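Side-chain contacts in receptor-like protein kinase ANXUR1 (Arabidopsis thaliana, PDB 6FIG), which is a pollen-tube receptor-like kinase of plant reproduction, whose calcium-binding, glycosylated ectodomain of malectin-like type probably senses extracellular signals: residues P44-L47 and Y52-A55; F108-T113 and A120-E125; K251-Q256 and C287-S292. All coordinates share one frame; numbering follows the deposited sequence.

Interaction 1: residues P44-L47 and Y52-A55; sequences PSLL and YMTA. With CA (calcium ion), chain I.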
loop_
_atom_site.group_PDB
_atom_site.type_symbol
_atom_site.label_atom_id
_atom_site.label_comp_id
_atom_site.label_asym_id
_atom_site.label_seq_id
_atom_site.Cartn_x
_atom_site.Cartn_y
_atom_site.Cartn_z
ATOM N N PRO A 44 -12.673 -24.478 -10.715
ATOM C CA PRO A 44 -13.052 -24.288 -9.294
ATOM C C PRO A 44 -11.919 -23.998 -8.309
ATOM O O PRO A 44 -12.192 -23.526 -7.208
ATOM C CB PRO A 44 -13.762 -25.604 -8.916
ATOM C CG PRO A 44 -13.615 -26.519 -10.076
ATOM C CD PRO A 44 -13.256 -25.711 -11.280
ATOM N N SER A 45 -10.673 -24.287 -8.683
ATOM C CA SER A 45 -9.516 -23.910 -7.878
ATOM C C SER A 45 -9.160 -22.406 -7.910
ATOM O O SER A 45 -8.355 -21.965 -7.091
ATOM C CB SER A 45 -8.294 -24.721 -8.315
ATOM O OG SER A 45 -7.815 -24.278 -9.572
ATOM N N LEU A 46 -9.713 -21.633 -8.855
ATOM C CA LEU A 46 -9.448 -20.183 -8.907
ATOM C C LEU A 46 -10.077 -19.459 -7.709
ATOM O O LEU A 46 -11.269 -19.598 -7.444
ATOM C CB LEU A 46 -9.963 -19.556 -10.211
ATOM C CG LEU A 46 -9.274 -19.916 -11.529
ATOM C CD1 LEU A 46 -10.039 -19.275 -12.680
ATOM C CD2 LEU A 46 -7.823 -19.475 -11.554
ATOM N N LEU A 47 -9.258 -18.683 -7.001
ATOM C CA LEU A 47 -9.710 -17.898 -5.851
ATOM C C LEU A 47 -10.504 -16.683 -6.314
ATOM O O LEU A 47 -11.419 -16.224 -5.615
ATOM C CB LEU A 47 -8.509 -17.451 -5.009
ATOM C CG LEU A 47 -7.539 -18.542 -4.528
ATOM C CD1 LEU A 47 -6.377 -17.942 -3.740
ATOM C CD2 LEU A 47 -8.286 -19.583 -3.704
ATOM N N TYR A 52 -7.441 -13.684 -13.795
ATOM C CA TYR A 52 -7.296 -14.924 -14.565
ATOM C C TYR A 52 -8.294 -15.173 -15.705
ATOM O O TYR A 52 -7.917 -15.808 -16.681
ATOM C CB TYR A 52 -7.298 -16.132 -13.624
ATOM C CG TYR A 52 -6.187 -16.098 -12.603
ATOM C CD1 TYR A 52 -4.866 -16.340 -12.977
ATOM C CD2 TYR A 52 -6.454 -15.808 -11.262
ATOM C CE1 TYR A 52 -3.844 -16.305 -12.043
ATOM C CE2 TYR A 52 -5.435 -15.775 -10.321
ATOM C CZ TYR A 52 -4.141 -16.029 -10.715
ATOM O OH TYR A 52 -3.119 -15.975 -9.802
ATOM N N MET A 53 -9.540 -14.698 -15.599
ATOM C CA MET A 53 -10.556 -15.032 -16.599
ATOM C C MET A 53 -10.489 -14.184 -17.862
ATOM O O MET A 53 -11.226 -14.444 -18.804
ATOM C CB MET A 53 -11.968 -14.972 -15.997
ATOM C CG MET A 53 -12.227 -16.106 -15.020
ATOM S SD MET A 53 -12.210 -17.741 -15.794
ATOM C CE MET A 53 -13.772 -17.749 -16.661
ATOM N N THR A 54 -9.611 -13.188 -17.892
ATOM C CA THR A 54 -9.460 -12.332 -19.051
ATOM C C THR A 54 -8.016 -12.366 -19.485
ATOM O O THR A 54 -7.126 -12.398 -18.648
ATOM C CB THR A 54 -9.853 -10.896 -18.700
ATOM O OG1 THR A 54 -9.235 -10.534 -17.445
ATOM C CG2 THR A 54 -11.354 -10.791 -18.592
ATOM N N ALA A 55 -7.783 -12.337 -20.791
ATOM C CA ALA A 55 -6.437 -12.371 -21.326
ATOM C C ALA A 55 -6.319 -11.436 -22.493
ATOM O O ALA A 55 -7.314 -11.014 -23.074
ATOM C CB ALA A 55 -6.066 -13.790 -21.741
HETATM CA CA CA I . -6.847 -10.497 -17.190
#

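Interaction 2: residues F108-T113 and A120-E125; sequences FSAAIT and AYLVKE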
loop_
_atom_site.group_PDB
_atom_site.type_symbol
_atom_site.label_atom_id
_atom_site.label_comp_id
_atom_site.label_asym_id
_atom_site.label_seq_id
_atom_site.Cartn_x
_atom_site.Cartn_y
_atom_site.Cartn_z
ATOM N N PHE A 108 7.845 -21.320 -23.742
ATOM C CA PHE A 108 7.038 -21.530 -22.546
ATOM C C PHE A 108 5.643 -22.024 -22.878
ATOM O O PHE A 108 4.898 -21.360 -23.613
ATOM C CB PHE A 108 6.962 -20.224 -21.774
ATOM C CG PHE A 108 5.939 -20.211 -20.675
ATOM C CD1 PHE A 108 6.048 -21.089 -19.598
ATOM C CD2 PHE A 108 4.884 -19.292 -20.700
ATOM C CE1 PHE A 108 5.125 -21.066 -18.576
ATOM C CE2 PHE A 108 3.939 -19.276 -19.681
ATOM C CZ PHE A 108 4.075 -20.163 -18.604
ATOM N N SER A 109 5.294 -23.183 -22.315
ATOM C CA SER A 109 3.961 -23.761 -22.420
ATOM C C SER A 109 3.300 -23.663 -21.057
ATOM O O SER A 109 3.612 -24.440 -20.142
ATOM C CB SER A 109 4.011 -25.227 -22.848
ATOM O OG SER A 109 2.701 -25.797 -22.853
ATOM N N ALA A 110 2.378 -22.724 -20.923
ATOM C CA ALA A 110 1.574 -22.611 -19.714
ATOM C C ALA A 110 0.738 -23.877 -19.470
ATOM O O ALA A 110 0.601 -24.335 -18.322
ATOM C CB ALA A 110 0.663 -21.404 -19.803
ATOM N N ALA A 111 0.207 -24.440 -20.552
ATOM C CA ALA A 111 -0.637 -25.639 -20.480
ATOM C C ALA A 111 0.134 -26.801 -19.859
ATOM O O ALA A 111 -0.310 -27.386 -18.865
ATOM C CB ALA A 111 -1.153 -26.007 -21.862
ATOM N N ILE A 112 1.306 -27.100 -20.416
ATOM C CA ILE A 112 2.151 -28.196 -19.911
ATOM C C ILE A 112 2.634 -27.947 -18.478
ATOM O O ILE A 112 2.649 -28.873 -17.643
ATOM C CB ILE A 112 3.353 -28.459 -20.864
ATOM C CG1 ILE A 112 2.847 -29.029 -22.190
ATOM C CG2 ILE A 112 4.366 -29.416 -20.246
ATOM C CD1 ILE A 112 3.875 -29.025 -23.302
ATOM N N THR A 113 3.031 -26.715 -18.188
ATOM C CA THR A 113 3.493 -26.367 -16.843
ATOM C C THR A 113 2.372 -26.576 -15.822
ATOM O O THR A 113 2.605 -27.182 -14.768
ATOM C CB THR A 113 4.052 -24.939 -16.796
ATOM O OG1 THR A 113 5.052 -24.807 -17.814
ATOM C CG2 THR A 113 4.664 -24.633 -15.420
ATOM N N ALA A 120 -4.197 -24.997 -11.895
ATOM C CA ALA A 120 -4.896 -24.444 -13.066
ATOM C C ALA A 120 -4.385 -23.067 -13.510
ATOM O O ALA A 120 -4.769 -22.594 -14.585
ATOM C CB ALA A 120 -6.393 -24.378 -12.805
ATOM N N TYR A 121 -3.538 -22.439 -12.707
ATOM C CA TYR A 121 -2.984 -21.106 -12.994
ATOM C C TYR A 121 -1.530 -21.024 -12.519
ATOM O O TYR A 121 -1.097 -21.836 -11.702
ATOM C CB TYR A 121 -3.838 -20.029 -12.310
ATOM C CG TYR A 121 -3.883 -20.170 -10.811
ATOM C CD1 TYR A 121 -4.782 -21.041 -10.203
ATOM C CD2 TYR A 121 -2.994 -19.471 -10.003
ATOM C CE1 TYR A 121 -4.809 -21.196 -8.828
ATOM C CE2 TYR A 121 -3.010 -19.622 -8.623
ATOM C CZ TYR A 121 -3.921 -20.483 -8.047
ATOM O OH TYR A 121 -3.951 -20.642 -6.679
ATOM N N LEU A 122 -0.790 -20.048 -13.038
ATOM C CA LEU A 122 0.626 -19.832 -12.690
ATOM C C LEU A 122 0.863 -18.362 -12.431
ATOM O O LEU A 122 0.289 -17.510 -13.111
ATOM C CB LEU A 122 1.559 -20.219 -13.851
ATOM C CG LEU A 122 1.435 -21.610 -14.449
ATOM C CD1 LEU A 122 2.246 -21.713 -15.729
ATOM C CD2 LEU A 122 1.861 -22.684 -13.464
ATOM N N VAL A 123 1.737 -18.066 -11.466
ATOM C CA VAL A 123 2.264 -16.730 -11.284
ATOM C C VAL A 123 3.791 -16.859 -11.316
ATOM O O VAL A 123 4.395 -17.509 -10.444
ATOM C CB VAL A 123 1.828 -16.068 -9.967
ATOM C CG1 VAL A 123 2.303 -14.621 -9.922
ATOM C CG2 VAL A 123 0.318 -16.172 -9.768
ATOM N N LYS A 124 4.409 -16.293 -12.334
ATOM C CA LYS A 124 5.849 -16.242 -12.449
ATOM C C LYS A 124 6.279 -14.924 -11.837
ATOM O O LYS A 124 5.731 -13.885 -12.171
ATOM C CB LYS A 124 6.306 -16.302 -13.908
ATOM C CG LYS A 124 5.880 -17.532 -14.687
ATOM C CD LYS A 124 6.645 -18.768 -14.301
ATOM C CE LYS A 124 6.345 -19.870 -15.311
ATOM N NZ LYS A 124 7.114 -21.107 -15.098
ATOM N N GLU A 125 7.259 -14.936 -10.927
ATOM C CA GLU A 125 7.699 -13.731 -10.274
ATOM C C GLU A 125 9.199 -13.594 -10.415
ATOM O O GLU A 125 9.944 -14.576 -10.154
ATOM C CB GLU A 125 7.335 -13.755 -8.787
ATOM C CG GLU A 125 7.777 -12.521 -8.023
ATOM C CD GLU A 125 7.467 -12.596 -6.550
ATOM O OE1 GLU A 125 8.362 -13.033 -5.823
ATOM O OE2 GLU A 125 6.363 -12.204 -6.110
HETATM O O HOH W 1 7.330 -23.324 -17.089
#

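Interaction 3: residues K251-Q256 and C287-S292; sequences KTARSQ and CEFQLS. With CA (calcium ion), chain H.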
loop_
_atom_site.group_PDB
_atom_site.type_symbol
_atom_site.label_atom_id
_atom_site.label_comp_id
_atom_site.label_asym_id
_atom_site.label_seq_id
_atom_site.Cartn_x
_atom_site.Cartn_y
_atom_site.Cartn_z
ATOM N N LYS A 251 6.880 -15.745 13.634
ATOM C CA LYS A 251 6.095 -16.234 14.783
ATOM C C LYS A 251 5.691 -17.711 14.705
ATOM O O LYS A 251 5.035 -18.230 15.629
ATOM C CB LYS A 251 4.840 -15.367 14.985
ATOM C CG LYS A 251 5.176 -13.946 15.377
ATOM C CD LYS A 251 3.938 -13.051 15.448
ATOM C CE LYS A 251 4.352 -11.604 15.673
ATOM N NZ LYS A 251 3.202 -10.639 15.666
ATOM N N THR A 252 6.040 -18.390 13.613
ATOM C CA THR A 252 5.839 -19.820 13.506
ATOM C C THR A 252 7.098 -20.488 12.992
ATOM O O THR A 252 7.870 -19.899 12.240
ATOM C CB THR A 252 4.687 -20.197 12.571
ATOM O OG1 THR A 252 4.931 -19.619 11.288
ATOM C CG2 THR A 252 3.336 -19.721 13.139
ATOM N N ALA A 253 7.260 -21.756 13.349
ATOM C CA ALA A 253 8.398 -22.537 12.887
ATOM C C ALA A 253 8.048 -24.013 12.802
ATOM O O ALA A 253 7.078 -24.489 13.412
ATOM C CB ALA A 253 9.595 -22.330 13.825
ATOM N N ARG A 254 8.848 -24.732 12.033
ATOM C CA ARG A 254 8.835 -26.189 12.068
ATOM C C ARG A 254 10.110 -26.592 12.777
ATOM O O ARG A 254 11.181 -26.047 12.508
ATOM C CB ARG A 254 8.766 -26.805 10.674
ATOM C CG ARG A 254 8.526 -28.307 10.662
ATOM C CD ARG A 254 8.354 -28.849 9.259
ATOM N NE ARG A 254 7.195 -28.237 8.596
ATOM C CZ ARG A 254 5.921 -28.571 8.817
ATOM N NH1 ARG A 254 5.593 -29.556 9.654
ATOM N NH2 ARG A 254 4.949 -27.941 8.165
ATOM N N SER A 255 9.978 -27.544 13.686
ATOM C CA SER A 255 11.124 -28.092 14.408
ATOM C C SER A 255 11.066 -29.599 14.336
ATOM O O SER A 255 10.093 -30.171 13.847
ATOM C CB SER A 255 11.109 -27.610 15.854
ATOM O OG SER A 255 10.032 -28.182 16.570
ATOM N N GLN A 256 12.104 -30.265 14.833
ATOM C CA GLN A 256 12.080 -31.725 14.862
ATOM C C GLN A 256 11.237 -32.235 15.994
ATOM O O GLN A 256 10.514 -33.198 15.818
ATOM C CB GLN A 256 13.477 -32.306 14.896
ATOM C CG GLN A 256 14.127 -32.245 13.533
ATOM C CD GLN A 256 15.489 -32.879 13.542
ATOM O OE1 GLN A 256 16.465 -32.218 13.893
ATOM N NE2 GLN A 256 15.565 -34.159 13.181
ATOM N N CYS A 287 13.893 -17.250 13.715
ATOM C CA CYS A 287 13.614 -16.406 14.857
ATOM C C CYS A 287 13.319 -17.366 16.000
ATOM O O CYS A 287 12.422 -18.209 15.890
ATOM C CB CYS A 287 12.425 -15.474 14.621
ATOM S SG CYS A 287 12.044 -14.383 16.019
ATOM N N GLU A 288 14.087 -17.243 17.065
ATOM C CA GLU A 288 13.904 -18.099 18.225
ATOM C C GLU A 288 12.864 -17.466 19.122
ATOM O O GLU A 288 13.092 -16.389 19.656
ATOM C CB GLU A 288 15.214 -18.274 19.002
ATOM C CG GLU A 288 15.104 -19.159 20.259
ATOM C CD GLU A 288 14.596 -20.527 19.918
ATOM O OE1 GLU A 288 15.324 -21.249 19.211
ATOM O OE2 GLU A 288 13.464 -20.877 20.326
ATOM N N PHE A 289 11.720 -18.119 19.283
ATOM C CA PHE A 289 10.660 -17.587 20.145
ATOM C C PHE A 289 10.314 -18.459 21.357
ATOM O O PHE A 289 9.410 -18.123 22.120
ATOM C CB PHE A 289 9.406 -17.218 19.332
ATOM C CG PHE A 289 8.842 -18.340 18.511
ATOM C CD1 PHE A 289 8.946 -18.320 17.119
ATOM C CD2 PHE A 289 8.168 -19.406 19.113
ATOM C CE1 PHE A 289 8.423 -19.343 16.350
ATOM C CE2 PHE A 289 7.652 -20.436 18.348
ATOM C CZ PHE A 289 7.767 -20.399 16.962
ATOM N N GLN A 290 11.057 -19.542 21.567
ATOM C CA GLN A 290 10.860 -20.382 22.766
ATOM C C GLN A 290 12.030 -20.330 23.727
ATOM O O GLN A 290 11.852 -20.103 24.924
ATOM C CB GLN A 290 10.586 -21.809 22.342
ATOM C CG GLN A 290 9.278 -21.929 21.586
ATOM C CD GLN A 290 8.830 -23.360 21.441
ATOM O OE1 GLN A 290 9.579 -24.208 20.947
ATOM N NE2 GLN A 290 7.595 -23.634 21.845
ATOM N N LEU A 291 13.212 -20.578 23.203
ATOM C CA LEU A 291 14.448 -20.626 23.974
ATOM C C LEU A 291 15.018 -19.241 24.146
ATOM O O LEU A 291 14.535 -18.281 23.537
ATOM C CB LEU A 291 15.457 -21.543 23.279
ATOM C CG LEU A 291 14.945 -22.965 23.048
ATOM C CD1 LEU A 291 15.861 -23.719 22.097
ATOM C CD2 LEU A 291 14.810 -23.678 24.387
ATOM N N SER A 292 16.027 -19.120 24.996
ATOM C CA SER A 292 16.559 -17.796 25.335
ATOM C C SER A 292 18.062 -17.639 25.356
ATOM O O SER A 292 18.539 -16.511 25.477
ATOM C CB SER A 292 15.987 -17.331 26.674
ATOM O OG SER A 292 16.422 -18.175 27.701
HETATM CA CA CA H . 7.005 -19.562 10.016
#

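Interaction 1: residues P44-L47 and Y52-A55
This contact belongs to the loop that runs up to one of the two calcium sites of the malectin-like ectodomain, where Leu46 packs against Tyr52 and Met53 just ahead of the metal ligand Thr54. The leucine does the work with both of its methyl groups. CD2 reaches the root of the tyrosine ring, lying 3.9 Å from Tyr52 CG, and it approaches the ring at a slant. CD1 turns instead to the thioether, with Leu46 CD1 4.1 Å from Met53 SD. Met53 can offer its sulfur here because its chain is folded twice, at chi2 (-65°) and again at chi3 (-74°), which brings SD round to face the leucine.

On the far side of this pair the chain enters strand 54-58 and grips the calcium ion. Thr54 binds it twice, through its carbonyl O at 2.4 Å and its hydroxyl OG1 at 2.4 Å. With chi1 at 46°, OG1 sits between the backbone N and the carbonyl carbon, the torsion that lets both oxygens close a six-membered chelate ring on the metal. Pro51 O, Cys8 O, Asn154 O and Ser7 OG complete the set of six oxygens, and a backbone hydrogen bond between Met53 and Ala39 ties this approach to the end of the adjacent strand 35-38 of the same chain.

The side chains meet across the two segments by apolar packing, without a directional bond: the buried Leu46 methyls against an aromatic carbon and a thioether sulfur, while the polar and ionic grip is reserved for the calcium a residue or two further along.

Interaction 2: residues F108-T113 and A120-E125
Leu122 provides the apolar part of this contact, with its CD1 touching both Phe108 and Thr113. That methyl lies near the plane of the phenylalanine ring at its edge, with Leu122 CD1 3.7 Å from Phe108 CZ, and is 3.8 Å from Thr113 CG2. Lys124 adds its aliphatic length: the chain, bent at chi2 (-74°), slides past the ring so that Lys124 CE comes to 3.7 Å from Phe108 CE1. Over the centre of the same ring, on one face, sits Ala110 N.

The polar links run through water 1, which accepts from Lys124 NZ at 3.0 Å and donates to Thr113 OG1 at 2.8 Å. Thr113 OG1 in turn donates to Ser109 O at 2.8 Å. Thr113 N reaches the same oxygen from the opposite face of its plane, so one threonine holds Ser109 O twice. Ser109 is also the N-cap of helix 110-117, its OG taking Ile112 N at 3.1 Å.

All the donors in this relay point one way, from ammonium to water to hydroxyl to carbonyl; the lysine charge would probably polarise it in that sense, coupling strand 122-128 to the capped start of the helix while the apolar contacts of Leu122 and the lysine CE pack alongside.

Interaction 3: residues K251-Q256 and C287-S292
Glu288 OE2 takes two backbone N-H groups at once, bracing the loop from which Phe289 reaches Lys251 and Ala253. Gln290 N lies 3.0 Å from Glu288 OE2, using its anti lone pair, with an N-H...O angle of 152°. Leu291 N comes from above the carboxylate plane and is straighter, 2.9 Å from Glu288 OE2 at 174°. The other carboxylate oxygen, OE1, forms a salt bridge with Lys297, so both ends of the group are tied down and its negative charge is probably well compensated.

From within this loop Phe289 reaches across to the strand. Its chi1 of 56° puts CG in the crowded position between the backbone N and the carbonyl carbon, and within segment 251-256 the ring meets mostly main chain. Lys251 O lies over one face, with Phe289 CE1 3.6 Å from Lys251 C. Ala253 N stands at the edge, in the ring plane, 3.9 Å from Phe289 CZ, and the Ala253 CB methyl is 4.1 Å from Phe289 CE1.

Strand 252-255, which meets the ring, runs between strands 225-228 and 363-372 in the beta framework of the malectin-like fold, and Leu227, Phe233 and Asn365 also touch the phenylalanine. Thr252 turns away from the ring to the calcium ion, which it chelates through Thr252 O at 2.4 Å and Thr252 OG1 at 2.4 Å. Asn192 OD1, Val193 O, Ile249 O and Asn365 O supply the other four ligands.

In the fold
Interactions 1 and 2 are neighbours, their centres 13 Å apart, and they touch: Leu46 CD2 is 3.7 Å from Tyr121 CD1, and Tyr52 OH packs 3.4 Å from Val123 CG2. Together they lead from a calcium site toward a glycan, since Ile112 of interaction 2 touches a bound N-acetylglucosamine and the Thr113 side chain is about 8 Å from one. Interaction 3 lies far off, its centre 37 Å from that of interaction 1, beside the second calcium. Interactions 1 and 3 nevertheless share one feature of metal binding: each contact includes one threonine that chelates calcium through O and OG1, consistent with two related malectin-like modules in tandem.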